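Local coordinates for phage-related conserved hypothetical protein, BB2244 (Bordetella bronchiseptica, PDB 2BDV) that is of unknown function but belongs to the SOS response associated peptidase (SRAP) family, whose characterised relatives form covalent DNA-protein cross-links at abasic sites, at residues G101-K106 with P118-G123; G3-K8 with Y34-G39; A148-D153 with R165-P170; P42-R47 with I95-D100. One frame throughout, in Å; residues are numbered along the deposited sequence.

How the interactions relate
Interactions 1, 3 and 4 are buried, while interaction 2 is only partly so. Interactions 1 and 2 both reach the sheet that holds strands 5-7, 101-107 and 116-123. Interactions 3 and 4 both reach the mixed sheet of strands 73-75, 147-151, 126-133 and 94-99. Interaction 1 joins the two strands of a hairpin through four backbone hydrogen bonds, with aromatic side chains on both faces. The other three have two each. Interaction 2 adds a polar arginine-asparagine pair, and interaction 3 runs from valine packing to a partly exposed polar end. Interaction 4 adds mainly apolar side-chain contacts. Strands 94-99 and 101-107 follow each other in the chain, so interactions 4 and 1 are joined directly.

Interaction 1. Residues G101-K106 with P118-G123; sequences GWYEWK and PYYIHG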
loop_
_atom_site.group_PDB
_atom_site.type_symbol
_atom_site.label_atom_id
_atom_site.label_comp_id
_atom_site.label_asym_id
_atom_site.label_seq_id
_atom_site.Cartn_x
_atom_site.Cartn_y
_atom_site.Cartn_z
ATOM N N GLY A 101 -5.105 -3.134 -8.207
ATOM C CA GLY A 101 -4.280 -2.193 -8.953
ATOM C C GLY A 101 -4.206 -0.822 -8.283
ATOM O O GLY A 101 -4.751 -0.622 -7.195
ATOM N N TRP A 102 -3.530 0.131 -8.920
ATOM C CA TRP A 102 -3.411 1.469 -8.352
ATOM C C TRP A 102 -3.395 2.512 -9.467
ATOM O O TRP A 102 -3.298 2.171 -10.652
ATOM C CB TRP A 102 -2.143 1.576 -7.476
ATOM C CG TRP A 102 -0.824 1.563 -8.227
ATOM C CD1 TRP A 102 -0.095 2.646 -8.617
ATOM C CD2 TRP A 102 -0.108 0.411 -8.695
ATOM N NE1 TRP A 102 1.032 2.248 -9.299
ATOM C CE2 TRP A 102 1.051 0.880 -9.363
ATOM C CE3 TRP A 102 -0.330 -0.975 -8.618
ATOM C CZ2 TRP A 102 1.985 0.019 -9.948
ATOM C CZ3 TRP A 102 0.600 -1.833 -9.202
ATOM C CH2 TRP A 102 1.745 -1.328 -9.860
ATOM N N TYR A 103 -3.501 3.783 -9.093
ATOM C CA TYR A 103 -3.510 4.840 -10.088
ATOM C C TYR A 103 -2.334 5.797 -9.986
ATOM O O TYR A 103 -1.849 6.084 -8.897
ATOM C CB TYR A 103 -4.789 5.664 -9.984
ATOM C CG TYR A 103 -6.071 4.870 -10.014
ATOM C CD1 TYR A 103 -6.566 4.260 -8.859
ATOM C CD2 TYR A 103 -6.809 4.758 -11.187
ATOM C CE1 TYR A 103 -7.768 3.566 -8.874
ATOM C CE2 TYR A 103 -8.008 4.066 -11.215
ATOM C CZ TYR A 103 -8.484 3.474 -10.054
ATOM O OH TYR A 103 -9.681 2.799 -10.086
ATOM N N GLU A 104 -1.892 6.283 -11.142
ATOM C CA GLU A 104 -0.820 7.267 -11.242
ATOM C C GLU A 104 -1.266 8.261 -12.319
ATOM O O GLU A 104 -1.822 7.866 -13.340
ATOM C CB GLU A 104 0.502 6.622 -11.673
ATOM C CG GLU A 104 1.080 5.629 -10.684
ATOM C CD GLU A 104 2.355 4.999 -11.189
ATOM O OE1 GLU A 104 2.851 4.047 -10.550
ATOM O OE2 GLU A 104 2.864 5.460 -12.230
ATOM N N TRP A 105 -1.022 9.543 -12.084
ATOM C CA TRP A 105 -1.397 10.580 -13.031
ATOM C C TRP A 105 -0.188 11.023 -13.853
ATOM O O TRP A 105 0.871 11.363 -13.312
ATOM C CB TRP A 105 -1.998 11.770 -12.283
ATOM C CG TRP A 105 -3.383 11.507 -11.766
ATOM C CD1 TRP A 105 -4.563 12.017 -12.257
ATOM C CD2 TRP A 105 -3.743 10.659 -10.672
ATOM N NE1 TRP A 105 -5.629 11.537 -11.533
ATOM C CE2 TRP A 105 -5.156 10.703 -10.554
ATOM C CE3 TRP A 105 -3.010 9.863 -9.777
ATOM C CZ2 TRP A 105 -5.848 9.981 -9.575
ATOM C CZ3 TRP A 105 -3.705 9.142 -8.799
ATOM C CH2 TRP A 105 -5.110 9.210 -8.710
ATOM N N LYS A 106 -0.358 11.007 -15.168
ATOM C CA LYS A 106 0.699 11.386 -16.088
ATOM C C LYS A 106 0.561 12.855 -16.464
ATOM O O LYS A 106 -0.416 13.254 -17.088
ATOM C CB LYS A 106 0.618 10.515 -17.343
ATOM C CG LYS A 106 1.713 10.755 -18.367
ATOM C CD LYS A 106 3.081 10.418 -17.802
ATOM C CE LYS A 106 4.157 10.426 -18.887
ATOM N NZ LYS A 106 3.933 9.381 -19.931
ATOM N N PRO A 118 -5.011 10.348 -15.801
ATOM C CA PRO A 118 -4.929 9.227 -14.857
ATOM C C PRO A 118 -4.805 7.859 -15.545
ATOM O O PRO A 118 -5.465 7.600 -16.552
ATOM C CB PRO A 118 -6.230 9.359 -14.058
ATOM C CG PRO A 118 -7.184 9.952 -15.063
ATOM C CD PRO A 118 -6.338 10.995 -15.750
ATOM N N TYR A 119 -3.948 6.994 -15.008
ATOM C CA TYR A 119 -3.761 5.649 -15.552
ATOM C C TYR A 119 -4.062 4.612 -14.472
ATOM O O TYR A 119 -3.881 4.874 -13.278
ATOM C CB TYR A 119 -2.314 5.437 -16.033
ATOM C CG TYR A 119 -1.997 6.050 -17.375
ATOM C CD1 TYR A 119 -1.715 7.411 -17.493
ATOM C CD2 TYR A 119 -2.031 5.280 -18.536
ATOM C CE1 TYR A 119 -1.481 7.996 -18.735
ATOM C CE2 TYR A 119 -1.797 5.854 -19.784
ATOM C CZ TYR A 119 -1.526 7.214 -19.877
ATOM O OH TYR A 119 -1.335 7.795 -21.114
ATOM N N TYR A 120 -4.533 3.439 -14.883
ATOM C CA TYR A 120 -4.806 2.361 -13.933
ATOM C C TYR A 120 -3.776 1.257 -14.225
ATOM O O TYR A 120 -3.653 0.823 -15.367
ATOM C CB TYR A 120 -6.233 1.810 -14.113
ATOM C CG TYR A 120 -6.532 0.616 -13.225
ATOM C CD1 TYR A 120 -6.482 0.732 -11.839
ATOM C CD2 TYR A 120 -6.844 -0.627 -13.769
ATOM C CE1 TYR A 120 -6.733 -0.349 -11.017
ATOM C CE2 TYR A 120 -7.100 -1.730 -12.952
ATOM C CZ TYR A 120 -7.043 -1.579 -11.570
ATOM O OH TYR A 120 -7.296 -2.642 -10.726
ATOM N N ILE A 121 -3.031 0.835 -13.200
ATOM C CA ILE A 121 -1.997 -0.203 -13.331
ATOM C C ILE A 121 -2.424 -1.457 -12.577
ATOM O O ILE A 121 -2.930 -1.364 -11.462
ATOM C CB ILE A 121 -0.616 0.226 -12.716
ATOM C CG1 ILE A 121 -0.115 1.529 -13.327
ATOM C CG2 ILE A 121 0.435 -0.821 -13.010
ATOM C CD1 ILE A 121 -0.747 2.756 -12.776
ATOM N N HIS A 122 -2.216 -2.631 -13.170
ATOM C CA HIS A 122 -2.599 -3.874 -12.497
ATOM C C HIS A 122 -1.789 -5.084 -12.960
ATOM O O HIS A 122 -0.969 -4.994 -13.873
ATOM C CB HIS A 122 -4.087 -4.140 -12.724
ATOM C CG HIS A 122 -4.417 -4.485 -14.141
ATOM N ND1 HIS A 122 -4.145 -5.721 -14.686
ATOM C CD2 HIS A 122 -4.927 -3.734 -15.144
ATOM C CE1 HIS A 122 -4.471 -5.716 -15.966
ATOM N NE2 HIS A 122 -4.948 -4.522 -16.269
ATOM N N GLY A 123 -2.030 -6.214 -12.306
ATOM C CA GLY A 123 -1.353 -7.448 -12.649
ATOM C C GLY A 123 -2.377 -8.466 -13.132
ATOM O O GLY A 123 -3.483 -8.097 -13.520
#
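Trp102 and Ile121 face each other across an antiparallel beta hairpin. Ile121 CB lies over the centre of the indole, 3.7 Å above its plane. Its CG2 makes a CH-pi contact with the six-membered ring and comes within 3.4 Å of Trp102 CH2. Trp102 CG stands between the backbone N and the carbonyl carbon (chi1 70°), and the indole beyond it comes closer to the other strand.

The backbone sets this register. Trp102 pairs with Ile121 and Glu104 with Tyr119, each through two hydrogen bonds. The Ile121 N to Trp102 O bond is nearly straight at 2.9 Å.

The other face carries Tyr103, Trp105, Pro118 and Tyr120. Pro118 CB sits over the five-membered ring of Trp105, 3.4 Å from Trp105 NE1. Tyr120 CD1 lies 3.7 Å above the Tyr103 ring, offset toward its rim, with the two ring planes at 47°. Further along, Tyr120 CE1 reaches Gly101 CA at 3.7 Å, where glycine offers no side chain.

Glu104, on the same face as Trp102, fixes the indole: Trp102 NE1 donates to Glu104 OE1 at 2.8 Å, nearly straight and in the ring plane. The donor meets the anti side of the carboxylate, out of its plane. Glu104 is held in turn by the backbone N atoms of Met158, Val159 and Asp160. Trp105 NE1 donates to Gly210 O.

The hairpin forms the middle of a four-stranded antiparallel sheet. Strand 5-7 flanks strand 101-107, and strand 201-204 flanks strand 116-123. Phe200 meets the Trp102 ring edge-to-face.

Interaction 2. Residues G3-K8 with Y34-G39; sequences GRIAQK and YNIPPG
A short antiparallel bridge between Ile5 and Ile36 ties strand 5-7 to the brief strand 35-36. It is a hydrogen-bonded pair. Ile5 N donates to Ile36 O at 3.0 Å, and Ile36 N donates to Ile5 O at 2.9 Å. Both side chains lie on one face, where Ile5 CG1 meets Ile36 CB at 3.7 Å. Ile36 CD1 reaches farther and packs against CB and CG of Gln7, the two side chains crossing at about a right angle.

Arg4 makes the polar end. A bend at chi2 (75°) puts Arg4 CD against Pro37 CB at 3.6 Å. The nearby NE is buried without a polar partner. Arg4 NH2 donates to a lone pair of Asn35 OD1 at 2.8 Å, in the amide plane and at the guanidinium edge. The guanidinium and amide planes are almost perpendicular, 87° apart. Val209 O also accepts from NH2. Elsewhere, Gly3 O lies 3.1 Å from Pro38 CD.

On its other edge, strand 5-7 pairs with strand 101-107, where Ile5 touches Trp102. Gln7 NE2 donates to Pro98 O, at the end of strand 94-99, and to Leu43 O. Tyr34 O accepts from Tyr103 OH.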
loop_
_atom_site.group_PDB
_atom_site.type_symbol
_atom_site.label_atom_id
_atom_site.label_comp_id
_atom_site.label_asym_id
_atom_site.label_seq_id
_atom_site.Cartn_x
_atom_site.Cartn_y
_atom_site.Cartn_z
ATOM N N GLY A 3 -0.943 7.111 -4.649
ATOM C CA GLY A 3 -1.920 7.917 -3.947
ATOM C C GLY A 3 -3.345 7.431 -4.052
ATOM O O GLY A 3 -4.242 7.997 -3.434
ATOM N N ARG A 4 -3.552 6.365 -4.815
ATOM C CA ARG A 4 -4.884 5.829 -5.011
ATOM C C ARG A 4 -4.773 4.351 -5.383
ATOM O O ARG A 4 -3.916 3.972 -6.180
ATOM C CB ARG A 4 -5.562 6.597 -6.148
ATOM C CG ARG A 4 -7.077 6.605 -6.117
ATOM C CD ARG A 4 -7.593 7.559 -5.042
ATOM N NE ARG A 4 -7.135 8.939 -5.234
ATOM C CZ ARG A 4 -7.577 9.765 -6.183
ATOM N NH1 ARG A 4 -7.094 10.999 -6.266
ATOM N NH2 ARG A 4 -8.499 9.365 -7.046
ATOM N N ILE A 5 -5.629 3.515 -4.807
ATOM C CA ILE A 5 -5.604 2.093 -5.124
ATOM C C ILE A 5 -7.017 1.601 -5.417
ATOM O O ILE A 5 -7.997 2.340 -5.266
ATOM C CB ILE A 5 -5.061 1.226 -3.961
ATOM C CG1 ILE A 5 -5.945 1.406 -2.734
ATOM C CG2 ILE A 5 -3.599 1.547 -3.707
ATOM C CD1 ILE A 5 -5.633 0.445 -1.577
ATOM N N ALA A 6 -7.111 0.343 -5.832
ATOM C CA ALA A 6 -8.400 -0.266 -6.124
ATOM C C ALA A 6 -8.530 -1.632 -5.454
ATOM O O ALA A 6 -7.638 -2.470 -5.560
ATOM C CB ALA A 6 -8.589 -0.405 -7.643
ATOM N N GLN A 7 -9.638 -1.828 -4.740
ATOM C CA GLN A 7 -9.942 -3.096 -4.079
ATOM C C GLN A 7 -11.326 -3.514 -4.575
ATOM O O GLN A 7 -12.350 -3.184 -3.966
ATOM C CB GLN A 7 -9.956 -2.949 -2.555
ATOM C CG GLN A 7 -8.579 -2.708 -1.941
ATOM C CD GLN A 7 -8.596 -2.709 -0.416
ATOM O OE1 GLN A 7 -9.576 -2.298 0.206
ATOM N NE2 GLN A 7 -7.497 -3.156 0.193
ATOM N N LYS A 8 -11.348 -4.236 -5.691
ATOM C CA LYS A 8 -12.603 -4.678 -6.285
ATOM C C LYS A 8 -12.914 -6.172 -6.204
ATOM O O LYS A 8 -14.054 -6.577 -6.433
ATOM C CB LYS A 8 -12.678 -4.203 -7.733
ATOM C CG LYS A 8 -11.373 -4.240 -8.496
ATOM C CD LYS A 8 -11.495 -3.382 -9.752
ATOM C CE LYS A 8 -10.321 -3.587 -10.688
ATOM N NZ LYS A 8 -10.460 -2.772 -11.929
ATOM N N TYR A 34 -13.398 0.900 -6.238
ATOM C CA TYR A 34 -12.503 1.100 -7.373
ATOM C C TYR A 34 -11.624 2.344 -7.192
ATOM O O TYR A 34 -10.567 2.450 -7.808
ATOM C CB TYR A 34 -13.325 1.211 -8.674
ATOM C CG TYR A 34 -12.514 1.134 -9.968
ATOM C CD1 TYR A 34 -11.661 0.051 -10.223
ATOM C CD2 TYR A 34 -12.603 2.141 -10.940
ATOM C CE1 TYR A 34 -10.914 -0.027 -11.416
ATOM C CE2 TYR A 34 -11.860 2.070 -12.136
ATOM C CZ TYR A 34 -11.018 0.985 -12.363
ATOM O OH TYR A 34 -10.270 0.919 -13.521
ATOM N N ASN A 35 -12.054 3.268 -6.333
ATOM C CA ASN A 35 -11.313 4.507 -6.096
ATOM C C ASN A 35 -11.064 4.700 -4.606
ATOM O O ASN A 35 -11.925 5.207 -3.888
ATOM C CB ASN A 35 -12.110 5.696 -6.640
ATOM C CG ASN A 35 -11.351 7.007 -6.542
ATOM O OD1 ASN A 35 -10.327 7.201 -7.202
ATOM N ND2 ASN A 35 -11.854 7.917 -5.714
ATOM N N ILE A 36 -9.877 4.312 -4.146
ATOM C CA ILE A 36 -9.548 4.416 -2.732
ATOM C C ILE A 36 -8.376 5.342 -2.447
ATOM O O ILE A 36 -7.239 5.068 -2.834
ATOM C CB ILE A 36 -9.223 3.031 -2.147
ATOM C CG1 ILE A 36 -10.396 2.077 -2.386
ATOM C CG2 ILE A 36 -8.913 3.155 -0.669
ATOM C CD1 ILE A 36 -10.132 0.651 -1.950
ATOM N N PRO A 37 -8.645 6.468 -1.773
ATOM C CA PRO A 37 -7.586 7.423 -1.444
ATOM C C PRO A 37 -7.181 7.311 0.013
ATOM O O PRO A 37 -7.793 6.580 0.783
ATOM C CB PRO A 37 -8.255 8.759 -1.712
ATOM C CG PRO A 37 -9.622 8.517 -1.136
ATOM C CD PRO A 37 -9.968 7.118 -1.676
ATOM N N PRO A 38 -6.124 8.026 0.400
ATOM C CA PRO A 38 -5.651 8.011 1.785
ATOM C C PRO A 38 -6.741 8.625 2.672
ATOM O O PRO A 38 -7.582 9.396 2.196
ATOM C CB PRO A 38 -4.407 8.889 1.728
ATOM C CG PRO A 38 -3.875 8.586 0.358
ATOM C CD PRO A 38 -5.120 8.626 -0.491
ATOM N N GLY A 39 -6.732 8.279 3.956
ATOM C CA GLY A 39 -7.728 8.823 4.860
ATOM C C GLY A 39 -8.945 7.937 5.019
ATOM O O GLY A 39 -9.883 8.289 5.730
#

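Interaction 3. Residues A148-D153 with R165-P170; sequences AIVTND and RPVALP
Val150 and Val167 make the close-packed part of this contact. Val167 N donates to Val150 O at 2.8 Å, and the N-H points straight at the oxygen. Val167 CG2 also meets Val150 CG1 at 3.8 Å, the two side chains crossing obliquely. Val167 CG2 stands beside its own backbone N, anti to the carbonyl carbon, and lies 3.5 Å from Val150 O. Ile149 CG2 packs on Pro166 CB at 3.8 Å, with the two side chains side by side and pointing the same way.

The arrangement is a single beta bridge, Thr151 with Pro166. It joins the loop before helix 171-178 to the end of strand 147-151. That strand lies between strands 73-75 and 126-133 of the mixed sheet. Phe129 of strand 126-133 touches both Ile149 and Pro166. The second bond of the bridge is Asn152 N to Arg165 O, also 2.8 Å.

From there the contact opens out. Asn152 and Arg165 are both partly exposed, and their side chains meet only loosely, CB of Asn152 to CG of Arg165 at 4.0 Å. The arginine head turns to other loop residues: NE donates to Gly156 O and NH1 to Gly157 O. Within 148-153, OG1 of buried Thr151 donates to OD1 of partly exposed Asp153, whose OD2 forms a salt bridge with Lys75.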
loop_
_atom_site.group_PDB
_atom_site.type_symbol
_atom_site.label_atom_id
_atom_site.label_comp_id
_atom_site.label_asym_id
_atom_site.label_seq_id
_atom_site.Cartn_x
_atom_site.Cartn_y
_atom_site.Cartn_z
ATOM N N ALA A 148 1.248 3.352 6.019
ATOM C CA ALA A 148 1.763 3.870 4.759
ATOM C C ALA A 148 2.117 2.662 3.870
ATOM O O ALA A 148 2.514 1.610 4.378
ATOM C CB ALA A 148 2.998 4.731 5.005
ATOM N N ILE A 149 1.949 2.796 2.556
ATOM C CA ILE A 149 2.296 1.711 1.638
ATOM C C ILE A 149 3.794 1.821 1.352
ATOM O O ILE A 149 4.278 2.907 1.060
ATOM C CB ILE A 149 1.544 1.820 0.275
ATOM C CG1 ILE A 149 0.032 1.818 0.496
ATOM C CG2 ILE A 149 1.902 0.643 -0.628
ATOM C CD1 ILE A 149 -0.420 0.710 1.413
ATOM N N VAL A 150 4.533 0.717 1.459
ATOM C CA VAL A 150 5.974 0.759 1.170
ATOM C C VAL A 150 6.126 0.969 -0.335
ATOM O O VAL A 150 5.593 0.193 -1.124
ATOM C CB VAL A 150 6.688 -0.546 1.537
ATOM C CG1 VAL A 150 8.165 -0.450 1.151
ATOM C CG2 VAL A 150 6.540 -0.825 3.021
ATOM N N THR A 151 6.849 2.021 -0.712
ATOM C CA THR A 151 7.076 2.380 -2.108
ATOM C C THR A 151 8.561 2.347 -2.510
ATOM O O THR A 151 9.452 2.547 -1.682
ATOM C CB THR A 151 6.539 3.794 -2.393
ATOM O OG1 THR A 151 7.071 4.703 -1.421
ATOM C CG2 THR A 151 5.011 3.817 -2.312
ATOM N N ASN A 152 8.809 2.123 -3.797
ATOM C CA ASN A 152 10.159 2.066 -4.332
ATOM C C ASN A 152 10.435 3.353 -5.084
ATOM O O ASN A 152 10.430 3.382 -6.319
ATOM C CB ASN A 152 10.286 0.880 -5.282
ATOM C CG ASN A 152 11.722 0.580 -5.653
ATOM O OD1 ASN A 152 11.991 -0.376 -6.377
ATOM N ND2 ASN A 152 12.653 1.395 -5.158
ATOM N N ASP A 153 10.676 4.417 -4.329
ATOM C CA ASP A 153 10.925 5.737 -4.894
ATOM C C ASP A 153 12.003 5.775 -5.976
ATOM O O ASP A 153 11.852 6.469 -6.984
ATOM C CB ASP A 153 11.269 6.709 -3.760
ATOM C CG ASP A 153 10.107 6.912 -2.795
ATOM O OD1 ASP A 153 9.394 5.925 -2.499
ATOM O OD2 ASP A 153 9.909 8.057 -2.325
ATOM N N ARG A 165 6.052 3.904 -7.044
ATOM C CA ARG A 165 5.380 2.624 -7.207
ATOM C C ARG A 165 5.396 1.824 -5.914
ATOM O O ARG A 165 6.379 1.822 -5.181
ATOM C CB ARG A 165 6.028 1.810 -8.324
ATOM C CG ARG A 165 7.354 1.183 -7.954
ATOM C CD ARG A 165 7.952 0.482 -9.153
ATOM N NE ARG A 165 8.251 1.423 -10.231
ATOM C CZ ARG A 165 8.781 1.076 -11.399
ATOM N NH1 ARG A 165 9.025 2.003 -12.314
ATOM N NH2 ARG A 165 9.063 -0.199 -11.649
ATOM N N PRO A 166 4.288 1.137 -5.615
ATOM C CA PRO A 166 4.168 0.324 -4.402
ATOM C C PRO A 166 4.903 -1.005 -4.526
ATOM O O PRO A 166 4.865 -1.649 -5.571
ATOM C CB PRO A 166 2.664 0.136 -4.266
ATOM C CG PRO A 166 2.233 0.026 -5.702
ATOM C CD PRO A 166 3.010 1.166 -6.353
ATOM N N VAL A 167 5.578 -1.413 -3.461
ATOM C CA VAL A 167 6.308 -2.670 -3.478
ATOM C C VAL A 167 5.339 -3.838 -3.326
ATOM O O VAL A 167 4.787 -4.057 -2.253
ATOM C CB VAL A 167 7.348 -2.714 -2.337
ATOM C CG1 VAL A 167 8.075 -4.053 -2.340
ATOM C CG2 VAL A 167 8.336 -1.571 -2.499
ATOM N N ALA A 168 5.121 -4.573 -4.412
ATOM C CA ALA A 168 4.233 -5.722 -4.371
ATOM C C ALA A 168 5.082 -6.962 -4.132
ATOM O O ALA A 168 6.138 -7.133 -4.746
ATOM C CB ALA A 168 3.460 -5.853 -5.684
ATOM N N LEU A 169 4.611 -7.836 -3.250
ATOM C CA LEU A 169 5.346 -9.041 -2.912
ATOM C C LEU A 169 4.675 -10.335 -3.362
ATOM O O LEU A 169 3.454 -10.421 -3.452
ATOM C CB LEU A 169 5.547 -9.115 -1.397
ATOM C CG LEU A 169 6.241 -7.977 -0.642
ATOM C CD1 LEU A 169 6.021 -8.199 0.840
ATOM C CD2 LEU A 169 7.733 -7.923 -0.972
ATOM N N PRO A 170 5.483 -11.366 -3.659
ATOM C CA PRO A 170 4.922 -12.655 -4.080
ATOM C C PRO A 170 4.244 -13.230 -2.825
ATOM O O PRO A 170 4.618 -12.883 -1.700
ATOM C CB PRO A 170 6.159 -13.469 -4.470
ATOM C CG PRO A 170 7.178 -12.424 -4.837
ATOM C CD PRO A 170 6.950 -11.358 -3.797
#

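Interaction 4. Residues P42-R47 with I95-D100; sequences PLTMHR and ILVPAD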
loop_
_atom_site.group_PDB
_atom_site.type_symbol
_atom_site.label_atom_id
_atom_site.label_comp_id
_atom_site.label_asym_id
_atom_site.label_seq_id
_atom_site.Cartn_x
_atom_site.Cartn_y
_atom_site.Cartn_z
ATOM N N PRO A 42 -8.927 1.099 4.116
ATOM C CA PRO A 42 -8.860 0.019 3.128
ATOM C C PRO A 42 -8.674 -1.329 3.809
ATOM O O PRO A 42 -8.201 -1.398 4.938
ATOM C CB PRO A 42 -7.634 0.379 2.281
ATOM C CG PRO A 42 -7.368 1.836 2.596
ATOM C CD PRO A 42 -7.732 1.953 4.042
ATOM N N LEU A 43 -9.055 -2.399 3.122
ATOM C CA LEU A 43 -8.868 -3.736 3.661
ATOM C C LEU A 43 -7.377 -3.981 3.795
ATOM O O LEU A 43 -6.595 -3.532 2.955
ATOM C CB LEU A 43 -9.433 -4.782 2.710
ATOM C CG LEU A 43 -10.934 -5.029 2.756
ATOM C CD1 LEU A 43 -11.352 -5.893 1.583
ATOM C CD2 LEU A 43 -11.279 -5.704 4.087
ATOM N N THR A 44 -6.984 -4.680 4.854
ATOM C CA THR A 44 -5.580 -5.027 5.068
ATOM C C THR A 44 -5.531 -6.420 5.683
ATOM O O THR A 44 -6.507 -6.888 6.276
ATOM C CB THR A 44 -4.833 -4.055 6.049
ATOM O OG1 THR A 44 -5.175 -4.373 7.403
ATOM C CG2 THR A 44 -5.190 -2.603 5.771
HETATM N N MSE A 45 -4.392 -7.079 5.531
HETATM C CA MSE A 45 -4.188 -8.399 6.105
HETATM C C MSE A 45 -2.934 -8.322 6.960
HETATM O O MSE A 45 -1.945 -7.700 6.562
HETATM C CB MSE A 45 -4.053 -9.444 4.999
HETATM C CG MSE A 45 -5.334 -9.570 4.190
HETATM SE SE MSE A 45 -5.379 -11.068 2.982
HETATM C CE MSE A 45 -4.314 -10.318 1.583
ATOM N N HIS A 46 -2.987 -8.938 8.141
ATOM C CA HIS A 46 -1.864 -8.898 9.079
ATOM C C HIS A 46 -1.987 -9.863 10.259
ATOM O O HIS A 46 -2.994 -10.545 10.427
ATOM C CB HIS A 46 -1.728 -7.482 9.637
ATOM C CG HIS A 46 -2.904 -7.051 10.459
ATOM N ND1 HIS A 46 -3.201 -7.604 11.687
ATOM C CD2 HIS A 46 -3.875 -6.136 10.213
ATOM C CE1 HIS A 46 -4.304 -7.049 12.164
ATOM N NE2 HIS A 46 -4.731 -6.157 11.289
ATOM N N ARG A 47 -0.944 -9.882 11.081
ATOM C CA ARG A 47 -0.892 -10.715 12.274
ATOM C C ARG A 47 -0.340 -9.844 13.404
ATOM O O ARG A 47 0.551 -10.251 14.151
ATOM C CB ARG A 47 0.017 -11.922 12.022
ATOM C CG ARG A 47 -0.399 -12.707 10.792
ATOM C CD ARG A 47 0.537 -13.856 10.508
ATOM N NE ARG A 47 0.549 -14.851 11.578
ATOM C CZ ARG A 47 1.373 -15.894 11.595
ATOM N NH1 ARG A 47 1.340 -16.760 12.596
ATOM N NH2 ARG A 47 2.244 -16.057 10.605
ATOM N N ILE A 95 2.375 -4.998 7.751
ATOM C CA ILE A 95 1.079 -5.442 7.253
ATOM C C ILE A 95 1.095 -5.515 5.729
ATOM O O ILE A 95 2.046 -5.082 5.075
ATOM C CB ILE A 95 -0.052 -4.463 7.657
ATOM C CG1 ILE A 95 0.080 -3.153 6.872
ATOM C CG2 ILE A 95 0.016 -4.171 9.151
ATOM C CD1 ILE A 95 -1.188 -2.286 6.854
ATOM N N LEU A 96 0.025 -6.063 5.175
ATOM C CA LEU A 96 -0.123 -6.159 3.740
ATOM C C LEU A 96 -1.429 -5.460 3.382
ATOM O O LEU A 96 -2.403 -5.525 4.131
ATOM C CB LEU A 96 -0.173 -7.624 3.294
ATOM C CG LEU A 96 1.110 -8.403 3.575
ATOM C CD1 LEU A 96 0.849 -9.893 3.571
ATOM C CD2 LEU A 96 2.157 -8.022 2.526
ATOM N N VAL A 97 -1.428 -4.765 2.248
ATOM C CA VAL A 97 -2.614 -4.081 1.760
ATOM C C VAL A 97 -2.954 -4.669 0.399
ATOM O O VAL A 97 -2.274 -4.392 -0.597
ATOM C CB VAL A 97 -2.386 -2.568 1.568
ATOM C CG1 VAL A 97 -3.654 -1.933 1.015
ATOM C CG2 VAL A 97 -2.007 -1.911 2.888
ATOM N N PRO A 98 -4.004 -5.497 0.333
ATOM C CA PRO A 98 -4.397 -6.103 -0.938
ATOM C C PRO A 98 -4.943 -5.060 -1.917
ATOM O O PRO A 98 -5.553 -4.068 -1.506
ATOM C CB PRO A 98 -5.444 -7.125 -0.514
ATOM C CG PRO A 98 -6.044 -6.509 0.692
ATOM C CD PRO A 98 -4.846 -5.994 1.431
ATOM N N ALA A 99 -4.709 -5.296 -3.209
ATOM C CA ALA A 99 -5.155 -4.392 -4.260
ATOM C C ALA A 99 -5.161 -5.027 -5.651
ATOM O O ALA A 99 -4.266 -5.795 -6.016
ATOM C CB ALA A 99 -4.273 -3.149 -4.275
ATOM N N ASP A 100 -6.177 -4.686 -6.431
ATOM C CA ASP A 100 -6.293 -5.196 -7.786
ATOM C C ASP A 100 -5.427 -4.328 -8.698
ATOM O O ASP A 100 -5.046 -4.738 -9.797
ATOM C CB ASP A 100 -7.768 -5.169 -8.191
ATOM C CG ASP A 100 -8.602 -6.130 -7.359
ATOM O OD1 ASP A 100 -8.662 -7.321 -7.717
ATOM O OD2 ASP A 100 -9.173 -5.712 -6.329
#
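Ile95 meets Thr44 and His46 of the facing strand with its side chain. Its CB lies 3.9 Å from Met45 O and close to His46 CB. The CG2 branch approaches His46 CB at 3.8 Å. On the other branch, chi1 (71°) sets CG1 between the backbone N and the carbonyl carbon. Chi2 (162°) then carries CD1, the tip, to Thr44 CB at 4.1 Å, about as far as it lies from Thr44 CG2. The isoleucine thus spans two residues on the same side of the facing strand.

The backbones join at one antiparallel hydrogen-bonded pair. Met45 N donates to Leu96 O, and Leu96 N donates to Met45 O, both at 2.9 Å. Residue 45 is a selenomethionine. Its chain bends at chi3 (-79°), and CE touches Pro98 CB at 4.0 Å. The Pro98 ring also lies against the backbone of the other strand, with CD 3.4 Å from Leu43 O.

The bridge links two sheets. Strand 43-46 pairs on its other side with strand 54-57, where Thr44 OG1 bonds to Ala56 O. Strand 94-99 is one of the two outermost strands of the mixed sheet, next to strand 126-133. Helix 11-18 covers Met45, Leu96 and Pro98 through Tyr14 and Leu18. Helix 171-178 reaches Leu96 through Ala174 and Trp177.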